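Local coordinates for protein SusD homolog (Bacteroides ovatus, PDB 4F53) that probably binds mucin O-glycans at the bacterial surface, as a member of the SusD/RagB family of outer-membrane lipoproteins with a TPR-like helical fold, at residues Tyr362-Gly365 with Ile366-Phe370. Numbering follows the deposited sequence.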
loop_
_atom_site.group_PDB
_atom_site.type_symbol
_atom_site.label_atom_id
_atom_site.label_comp_id
_atom_site.label_asym_id
_atom_site.label_seq_id
_atom_site.Cartn_x
_atom_site.Cartn_y
_atom_site.Cartn_z
ATOM N N TYR A 362 14.774 -6.014 12.396
ATOM C CA TYR A 362 14.234 -4.680 12.658
ATOM C C TYR A 362 15.293 -3.615 12.287
ATOM O O TYR A 362 15.011 -2.702 11.513
ATOM C CB TYR A 362 13.855 -4.571 14.148
ATOM C CG TYR A 362 13.422 -3.193 14.589
ATOM C CD1 TYR A 362 12.164 -2.696 14.258
ATOM C CD2 TYR A 362 14.250 -2.403 15.376
ATOM C CE1 TYR A 362 11.754 -1.438 14.681
ATOM C CE2 TYR A 362 13.832 -1.165 15.840
ATOM C CZ TYR A 362 12.581 -0.691 15.501
ATOM O OH TYR A 362 12.199 0.542 15.952
ATOM N N GLU A 363 16.517 -3.777 12.814
ATOM C CA GLU A 363 17.629 -2.862 12.580
ATOM C C GLU A 363 18.106 -2.927 11.117
ATOM O O GLU A 363 18.391 -1.881 10.537
ATOM C CB GLU A 363 18.752 -3.129 13.561
ATOM C CG GLU A 363 18.263 -2.850 14.981
ATOM C CD GLU A 363 19.325 -2.657 16.043
ATOM O OE1 GLU A 363 20.418 -3.257 15.911
ATOM O OE2 GLU A 363 19.045 -1.934 17.030
ATOM N N GLU A 364 18.068 -4.121 10.499
ATOM C CA GLU A 364 18.382 -4.314 9.100
ATOM C C GLU A 364 17.343 -3.595 8.202
ATOM O O GLU A 364 17.745 -2.970 7.221
ATOM C CB GLU A 364 18.497 -5.820 8.747
ATOM C CG GLU A 364 18.908 -6.105 7.302
ATOM C CD GLU A 364 20.218 -5.532 6.760
ATOM O OE1 GLU A 364 21.001 -4.961 7.550
ATOM O OE2 GLU A 364 20.468 -5.663 5.538
ATOM N N GLY A 365 16.054 -3.637 8.564
ATOM C CA GLY A 365 14.998 -2.958 7.814
ATOM C C GLY A 365 15.201 -1.448 7.787
ATOM O O GLY A 365 15.077 -0.812 6.737
ATOM N N ILE A 366 15.562 -0.869 8.934
ATOM C CA ILE A 366 15.873 0.563 9.066
ATOM C C ILE A 366 17.126 0.917 8.221
ATOM O O ILE A 366 17.080 1.881 7.469
ATOM C CB ILE A 366 16.030 0.972 10.562
ATOM C CG1 ILE A 366 14.696 0.721 11.319
ATOM C CG2 ILE A 366 16.520 2.446 10.701
ATOM C CD1 ILE A 366 14.743 0.889 12.867
ATOM N N ARG A 367 18.206 0.111 8.306
ATOM C CA ARG A 367 19.432 0.317 7.516
ATOM C C ARG A 367 19.120 0.260 6.019
ATOM O O ARG A 367 19.594 1.116 5.274
ATOM C CB ARG A 367 20.519 -0.729 7.851
ATOM C CG ARG A 367 21.091 -0.600 9.263
ATOM C CD ARG A 367 22.014 -1.771 9.620
ATOM N NE ARG A 367 22.482 -1.710 11.008
ATOM C CZ ARG A 367 23.474 -0.928 11.433
ATOM N NH1 ARG A 367 24.115 -0.129 10.584
ATOM N NH2 ARG A 367 23.826 -0.932 12.712
ATOM N N LEU A 368 18.315 -0.743 5.583
ATOM C CA LEU A 368 17.933 -0.869 4.187
ATOM C C LEU A 368 17.136 0.361 3.722
ATOM O O LEU A 368 17.375 0.845 2.609
ATOM C CB LEU A 368 17.113 -2.150 3.941
ATOM C CG LEU A 368 17.911 -3.459 3.900
ATOM C CD1 LEU A 368 16.981 -4.658 4.038
ATOM C CD2 LEU A 368 18.753 -3.558 2.638
ATOM N N SER A 369 16.236 0.900 4.590
ATOM C CA SER A 369 15.435 2.059 4.235
ATOM C C SER A 369 16.321 3.310 4.086
ATOM O O SER A 369 16.131 4.094 3.130
ATOM C CB SER A 369 14.320 2.266 5.248
ATOM O OG SER A 369 13.571 3.433 4.956
ATOM N N PHE A 370 17.302 3.478 4.985
ATOM C CA PHE A 370 18.291 4.574 4.897
ATOM C C PHE A 370 19.048 4.497 3.538
ATOM O O PHE A 370 19.106 5.479 2.811
ATOM C CB PHE A 370 19.264 4.510 6.079
ATOM C CG PHE A 370 18.821 5.298 7.292
ATOM C CD1 PHE A 370 17.534 5.146 7.815
ATOM C CD2 PHE A 370 19.699 6.165 7.936
ATOM C CE1 PHE A 370 17.137 5.851 8.950
ATOM C CE2 PHE A 370 19.292 6.887 9.061
ATOM C CZ PHE A 370 18.024 6.707 9.575
HETATM O O HOH W 1 22.299 -3.165 13.486
#
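Ile366 lays its CD1 methyl over one face of the Tyr362 ring, a CH-pi contact one helical turn apart. Ile366 CD1 stands 4.0 Å from the centroid of the Tyr362 ring, displaced toward the rim, where Tyr362 CE2 lies 3.7 Å from it. Tyr362 reaches that methyl because chi1, at 174°, swings CG to the side opposite the backbone N, bringing the ring back toward the next turn although its CB points away. A second link is carried by water: the molecule donates to Glu363 OE1 at 3.1 Å and accepts from Arg367 NH2 at 2.8 Å, lying in plane at the edge of the guanidinium. The charges therefore meet through solvent, with Glu363 OE1 and Arg367 NH2 themselves 5.2 Å apart. Glu364, bent at chi2 (57°), folds its carboxylate back so that Glu364 OE2 rests 3.8 Å from Leu368 CG, while a bound calcium ion lies about 4 Å from the nearest atom of the Glu364 side chain. Beneath all this run regular i to i+4 helical bonds, from Ile366 N to Tyr362 O through Ser369 N to Gly365 O. Outside the turn, Tyr362 OH is hydrogen-bonded to Val416 O, and Glu363 OE2 forms a salt bridge with Lys359. Cutting Tyr362 back to alanine removes the ring, and Ile366 CD1 would probably lose its aromatic face and Val416 O its hydroxyl partner. Within helix 358-372, Ile366 sits where helices 337-349, 423-438 and 379-383 all meet it, with Tyr362 on the first two, Leu368 on 337-349 and Arg367 on 379-383.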